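Side-chain contacts in chitin oligosaccahride binding protein NagB1 (Paenibacillus sp. FPU-7, PDB 7EHP), which binds chitin oligosaccharides such as N,N'-diacetylchitobiose as an extracellular solute-binding protein, probably delivering them for uptake: residues Asp135-Trp140 with Met144-Lys149; Glu22-Arg27 with Val301-Ile306. One frame throughout, in Å; residues are numbered along the deposited sequence.

Contact 1: Asp135-Trp140 with Met144-Lys149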
loop_
_atom_site.group_PDB
_atom_site.type_symbol
_atom_site.label_atom_id
_atom_site.label_comp_id
_atom_site.label_asym_id
_atom_site.label_seq_id
_atom_site.Cartn_x
_atom_site.Cartn_y
_atom_site.Cartn_z
ATOM N N ASP A 135 -10.331 25.605 -2.390
ATOM C CA ASP A 135 -11.043 24.418 -2.829
ATOM C C ASP A 135 -10.072 23.254 -2.963
ATOM O O ASP A 135 -8.855 23.404 -2.823
ATOM C CB ASP A 135 -11.731 24.642 -4.180
ATOM C CG ASP A 135 -12.684 25.811 -4.178
ATOM O OD1 ASP A 135 -13.182 26.190 -3.096
ATOM O OD2 ASP A 135 -12.944 26.340 -5.280
ATOM N N VAL A 136 -10.621 22.083 -3.281
ATOM C CA VAL A 136 -9.785 20.912 -3.564
ATOM C C VAL A 136 -8.955 21.185 -4.810
ATOM O O VAL A 136 -9.515 21.602 -5.844
ATOM C CB VAL A 136 -10.660 19.655 -3.737
ATOM C CG1 VAL A 136 -9.887 18.527 -4.421
ATOM C CG2 VAL A 136 -11.173 19.209 -2.379
ATOM N N PRO A 137 -7.634 20.975 -4.783
ATOM C CA PRO A 137 -6.803 21.315 -5.948
ATOM C C PRO A 137 -6.877 20.205 -6.981
ATOM O O PRO A 137 -6.623 19.036 -6.681
ATOM C CB PRO A 137 -5.395 21.435 -5.350
ATOM C CG PRO A 137 -5.425 20.372 -4.240
ATOM C CD PRO A 137 -6.809 20.546 -3.632
ATOM N N ARG A 138 -7.229 20.568 -8.209
ATOM C CA ARG A 138 -7.358 19.575 -9.266
ATOM C C ARG A 138 -6.179 19.548 -10.225
ATOM O O ARG A 138 -6.041 18.586 -10.982
ATOM C CB ARG A 138 -8.652 19.784 -10.058
ATOM C CG ARG A 138 -9.804 18.930 -9.532
ATOM C CD ARG A 138 -9.333 17.524 -9.077
ATOM N NE ARG A 138 -9.472 16.489 -10.107
ATOM C CZ ARG A 138 -8.560 16.199 -11.033
ATOM N NH1 ARG A 138 -7.408 16.839 -11.062
ATOM N NH2 ARG A 138 -8.798 15.250 -11.927
ATOM N N ARG A 139 -5.306 20.547 -10.199
ATOM C CA ARG A 139 -4.134 20.522 -11.063
ATOM C C ARG A 139 -2.950 21.051 -10.265
ATOM O O ARG A 139 -3.115 21.548 -9.153
ATOM C CB ARG A 139 -4.371 21.329 -12.340
ATOM C CG ARG A 139 -5.391 20.698 -13.265
ATOM C CD ARG A 139 -5.274 21.247 -14.673
ATOM N NE ARG A 139 -5.474 22.691 -14.683
ATOM C CZ ARG A 139 -4.959 23.518 -15.587
ATOM N NH1 ARG A 139 -4.220 23.064 -16.591
ATOM N NH2 ARG A 139 -5.191 24.812 -15.486
ATOM N N TRP A 140 -1.748 20.951 -10.851
ATOM C CA TRP A 140 -0.523 21.287 -10.121
ATOM C C TRP A 140 -0.549 22.717 -9.598
ATOM O O TRP A 140 -0.229 22.968 -8.427
ATOM C CB TRP A 140 0.707 21.068 -11.009
ATOM C CG TRP A 140 2.010 21.332 -10.295
ATOM C CD1 TRP A 140 2.759 22.482 -10.338
ATOM C CD2 TRP A 140 2.705 20.435 -9.425
ATOM N NE1 TRP A 140 3.870 22.350 -9.550
ATOM C CE2 TRP A 140 3.866 21.101 -8.983
ATOM C CE3 TRP A 140 2.462 19.130 -8.980
ATOM C CZ2 TRP A 140 4.783 20.506 -8.122
ATOM C CZ3 TRP A 140 3.372 18.538 -8.124
ATOM C CH2 TRP A 140 4.525 19.226 -7.709
ATOM N N MET A 144 0.023 24.092 -5.682
ATOM C CA MET A 144 1.036 25.038 -5.231
ATOM C C MET A 144 0.408 26.162 -4.412
ATOM O O MET A 144 0.939 26.560 -3.372
ATOM C CB MET A 144 1.760 25.600 -6.452
ATOM C CG MET A 144 2.632 24.605 -7.227
ATOM S SD MET A 144 3.635 23.477 -6.240
ATOM C CE MET A 144 4.913 24.597 -5.827
ATOM N N ASP A 145 -0.735 26.675 -4.868
ATOM C CA ASP A 145 -1.452 27.719 -4.135
ATOM C C ASP A 145 -1.920 27.218 -2.767
ATOM O O ASP A 145 -1.736 27.891 -1.744
ATOM C CB ASP A 145 -2.634 28.189 -4.991
ATOM C CG ASP A 145 -3.441 29.274 -4.337
ATOM O OD1 ASP A 145 -2.879 30.358 -4.058
ATOM O OD2 ASP A 145 -4.647 29.028 -4.091
ATOM N N VAL A 146 -2.524 26.025 -2.733
ATOM C CA VAL A 146 -2.993 25.439 -1.477
ATOM C C VAL A 146 -1.829 25.274 -0.512
ATOM O O VAL A 146 -1.904 25.675 0.656
ATOM C CB VAL A 146 -3.690 24.095 -1.751
ATOM C CG1 VAL A 146 -3.883 23.295 -0.456
ATOM C CG2 VAL A 146 -5.012 24.329 -2.451
ATOM N N ALA A 147 -0.722 24.705 -1.003
ATOM C CA ALA A 147 0.439 24.442 -0.160
ATOM C C ALA A 147 1.061 25.735 0.356
ATOM O O ALA A 147 1.440 25.825 1.536
ATOM C CB ALA A 147 1.464 23.626 -0.950
ATOM N N ALA A 148 1.183 26.744 -0.519
ATOM C CA ALA A 148 1.732 28.041 -0.113
ATOM C C ALA A 148 0.870 28.715 0.953
ATOM O O ALA A 148 1.396 29.267 1.927
ATOM C CB ALA A 148 1.875 28.952 -1.330
ATOM N N LYS A 149 -0.456 28.682 0.786
ATOM C CA LYS A 149 -1.350 29.254 1.794
ATOM C C LYS A 149 -1.321 28.447 3.084
ATOM O O LYS A 149 -1.311 29.021 4.180
ATOM C CB LYS A 149 -2.778 29.333 1.250
ATOM C CG LYS A 149 -2.916 30.249 0.033
ATOM C CD LYS A 149 -4.357 30.578 -0.294
ATOM C CE LYS A 149 -4.414 31.658 -1.373
ATOM N NZ LYS A 149 -5.606 31.500 -2.246
#
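M144 and W140 make a Met-aromatic contact. M144 SD sits 3.1 Å above the indole plane of W140, offset toward the rim. M144 SD is 4.0 Å from the centroid of the five-membered ring of W140, an oblique approach. M144 CG comes within 3.5 Å of W140 NE1. The M144 chain is bent at both chi2 (-42°) and chi3 (-78°), which folds the sulfur back over the ring. The same indole also has a cation-pi partner, R206.

One backbone hydrogen bond links this pair. M144 N donates to W140 O over 3.0 Å, with an N-H...O angle of 160°.

The apolar part is smaller. V146 CG2 lies 4.1 Å from P137 CB and 4.0 Å from D135 O. F129 of helix 126-132 touches both P137 and V146.

On the helix itself, K149 NZ forms a salt bridge with D145 OD2 at 3.2 Å, on the syn side of the carboxylate.

R139 holds the N-cap position, and its backbone N donates to D142 OD2. The arrangement is a helix start: an i to i+4 Met-aromatic pair joining the first residue of helix 140-152 to its second turn, with P137 of the incoming loop packed against V146.

Contact 2: Glu22-Arg27 with Val301-Ile306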
loop_
_atom_site.group_PDB
_atom_site.type_symbol
_atom_site.label_atom_id
_atom_site.label_comp_id
_atom_site.label_asym_id
_atom_site.label_seq_id
_atom_site.Cartn_x
_atom_site.Cartn_y
_atom_site.Cartn_z
ATOM N N GLU A 22 -7.504 -12.231 15.692
ATOM C CA GLU A 22 -7.664 -13.104 16.853
ATOM C C GLU A 22 -9.026 -13.793 16.854
ATOM O O GLU A 22 -9.139 -14.951 17.287
ATOM C CB GLU A 22 -7.470 -12.306 18.143
ATOM C CG GLU A 22 -6.037 -11.804 18.333
ATOM C CD GLU A 22 -5.910 -10.732 19.390
ATOM O OE1 GLU A 22 -6.927 -10.433 20.066
ATOM O OE2 GLU A 22 -4.784 -10.191 19.556
ATOM N N ASP A 23 -10.078 -13.086 16.422
ATOM C CA ASP A 23 -11.384 -13.733 16.283
ATOM C C ASP A 23 -11.320 -14.845 15.250
ATOM O O ASP A 23 -11.811 -15.960 15.482
ATOM C CB ASP A 23 -12.461 -12.714 15.896
ATOM C CG ASP A 23 -12.796 -11.759 17.024
ATOM O OD1 ASP A 23 -12.244 -11.932 18.126
ATOM O OD2 ASP A 23 -13.612 -10.830 16.812
ATOM N N ILE A 24 -10.706 -14.557 14.095
ATOM C CA ILE A 24 -10.543 -15.579 13.063
ATOM C C ILE A 24 -9.764 -16.773 13.619
ATOM O O ILE A 24 -10.107 -17.934 13.358
ATOM C CB ILE A 24 -9.881 -14.969 11.803
ATOM C CG1 ILE A 24 -10.843 -13.989 11.109
ATOM C CG2 ILE A 24 -9.468 -16.076 10.829
ATOM C CD1 ILE A 24 -10.218 -13.143 9.971
ATOM N N ALA A 25 -8.749 -16.513 14.450
ATOM C CA ALA A 25 -7.918 -17.595 14.968
ATOM C C ALA A 25 -8.708 -18.529 15.903
ATOM O O ALA A 25 -8.707 -19.744 15.682
ATOM C CB ALA A 25 -6.676 -17.004 15.645
ATOM N N GLN A 26 -9.401 -18.011 16.956
ATOM C CA GLN A 26 -10.382 -18.887 17.634
ATOM C C GLN A 26 -11.348 -19.606 16.716
ATOM O O GLN A 26 -11.628 -20.781 16.984
ATOM C CB GLN A 26 -11.253 -18.261 18.716
ATOM C CG GLN A 26 -11.957 -16.884 18.502
ATOM C CD GLN A 26 -13.103 -16.905 19.508
ATOM O OE1 GLN A 26 -13.617 -18.085 19.767
ATOM N NE2 GLN A 26 -13.427 -15.796 20.262
ATOM N N ARG A 27 -11.914 -18.959 15.691
ATOM C CA ARG A 27 -12.919 -19.695 14.928
ATOM C C ARG A 27 -12.274 -20.855 14.191
ATOM O O ARG A 27 -12.864 -21.936 14.091
ATOM C CB ARG A 27 -13.621 -18.732 14.007
ATOM C CG ARG A 27 -14.655 -17.897 14.691
ATOM C CD ARG A 27 -15.543 -17.328 13.627
ATOM N NE ARG A 27 -15.964 -15.979 13.933
ATOM C CZ ARG A 27 -16.811 -15.285 13.179
ATOM N NH1 ARG A 27 -17.316 -15.828 12.065
ATOM N NH2 ARG A 27 -17.149 -14.047 13.540
ATOM N N VAL A 301 -7.649 -23.762 5.099
ATOM C CA VAL A 301 -8.968 -23.702 4.469
ATOM C C VAL A 301 -9.947 -22.944 5.357
ATOM O O VAL A 301 -10.732 -22.108 4.884
ATOM C CB VAL A 301 -9.489 -25.120 4.166
ATOM C CG1 VAL A 301 -10.970 -25.058 3.801
ATOM C CG2 VAL A 301 -8.683 -25.773 3.064
ATOM N N GLU A 302 -9.946 -23.256 6.654
ATOM C CA GLU A 302 -10.788 -22.519 7.594
ATOM C C GLU A 302 -10.437 -21.036 7.597
ATOM O O GLU A 302 -11.327 -20.175 7.608
ATOM C CB GLU A 302 -10.639 -23.098 8.996
ATOM C CG GLU A 302 -11.395 -24.386 9.239
ATOM C CD GLU A 302 -12.848 -24.307 8.783
ATOM O OE1 GLU A 302 -13.566 -23.375 9.218
ATOM O OE2 GLU A 302 -13.278 -25.198 8.008
ATOM N N PHE A 303 -9.146 -20.717 7.597
ATOM C CA PHE A 303 -8.759 -19.308 7.558
ATOM C C PHE A 303 -9.345 -18.627 6.328
ATOM O O PHE A 303 -9.938 -17.543 6.417
ATOM C CB PHE A 303 -7.237 -19.162 7.567
ATOM C CG PHE A 303 -6.779 -17.734 7.403
ATOM C CD1 PHE A 303 -6.691 -16.905 8.510
ATOM C CD2 PHE A 303 -6.494 -17.209 6.128
ATOM C CE1 PHE A 303 -6.283 -15.561 8.372
ATOM C CE2 PHE A 303 -6.106 -15.866 5.975
ATOM C CZ PHE A 303 -5.998 -15.052 7.113
ATOM N N ILE A 304 -9.204 -19.266 5.170
ATOM C CA ILE A 304 -9.753 -18.699 3.940
ATOM C C ILE A 304 -11.260 -18.522 4.058
ATOM O O ILE A 304 -11.808 -17.467 3.711
ATOM C CB ILE A 304 -9.372 -19.586 2.746
ATOM C CG1 ILE A 304 -7.870 -19.491 2.496
ATOM C CG2 ILE A 304 -10.156 -19.174 1.511
ATOM C CD1 ILE A 304 -7.373 -20.455 1.449
ATOM N N LYS A 305 -11.949 -19.537 4.576
ATOM C CA LYS A 305 -13.404 -19.474 4.652
ATOM C C LYS A 305 -13.863 -18.339 5.556
ATOM O O LYS A 305 -14.869 -17.679 5.274
ATOM C CB LYS A 305 -13.958 -20.815 5.139
ATOM C CG LYS A 305 -15.458 -20.913 4.992
ATOM C CD LYS A 305 -15.944 -22.333 5.185
ATOM C CE LYS A 305 -17.438 -22.329 5.477
ATOM N NZ LYS A 305 -17.940 -23.652 5.923
ATOM N N ILE A 306 -13.131 -18.080 6.640
ATOM C CA ILE A 306 -13.550 -17.037 7.569
ATOM C C ILE A 306 -13.087 -15.658 7.089
ATOM O O ILE A 306 -13.889 -14.720 6.982
ATOM C CB ILE A 306 -13.037 -17.364 8.986
ATOM C CG1 ILE A 306 -13.612 -18.711 9.441
ATOM C CG2 ILE A 306 -13.416 -16.275 9.973
ATOM C CD1 ILE A 306 -12.713 -19.495 10.395
#
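I306 N has two backbone acceptors in its own helix. I306 N donates to E302 O at 2.9 Å. A weak second bond runs from I306 N to F303 O at 3.2 Å. These bonds set the I306 backbone near the end of helix 294-307, and its CB then points toward helix 15-31. The two helix segments run at 130° to each other, with their axes 9.6 Å apart at closest approach.

No hydrogen bond crosses between them. The contact is made by aliphatic branches. I306 CG2 lies alongside I24, 3.6 Å from I24 CG1 and 4.0 Å from I24 CG2. The two isoleucines slide past each other in opposite directions. The other arm of I306 reaches the next turn of helix 15-31, where I306 CD1 is 3.8 Å from R27 CB. With chi1 at -60°, I306 places CG1 beside its backbone N and CG2 beside its carbonyl carbon, and this splits the two arms between I24 and R27. With alanine in place of I306, CG2 and CD1 are gone, and I24 CG1 and R27 CB would probably lose these apolar neighbours, opening a gap between the helices.

I24 also meets F303. I24 CG2 approaches the ring obliquely, 3.7 Å from F303 CD1. The ring has a second neighbour in Y286, met edge-to-face. M28, one turn on from I24, touches both F303 and I306.

The polar end of R27 is engaged outside the pair, in a salt bridge with E311. D23 likewise pairs with R315. Both partners belong to helix 310-320, which follows soon after I306.

The chemistry is therefore divided. Dispersion and burial of aliphatic groups join the two helices directly, while charge pairs tie helix 15-31 to helix 310-320.

In the fold
Contacts 1 and 2 lie on opposite sides of the chain's centre. Their centres are 45 Å apart, and their nearest atoms are about 35 Å apart, so they do not touch. In sequence, all of contact 1 falls between the two helices that contact 2 brings together. Contact 1 is local, with only three residues between its segments. Contact 2 is long-range, with 273 residues between its segments. The side chain of F303 in contact 2 is about 10 Å from a bound N-acetylglucosamine unit. The opposite placement of the contacts is consistent with the two-lobed fold of solute-binding proteins, probably one contact in each lobe, with the ligand in the cleft between.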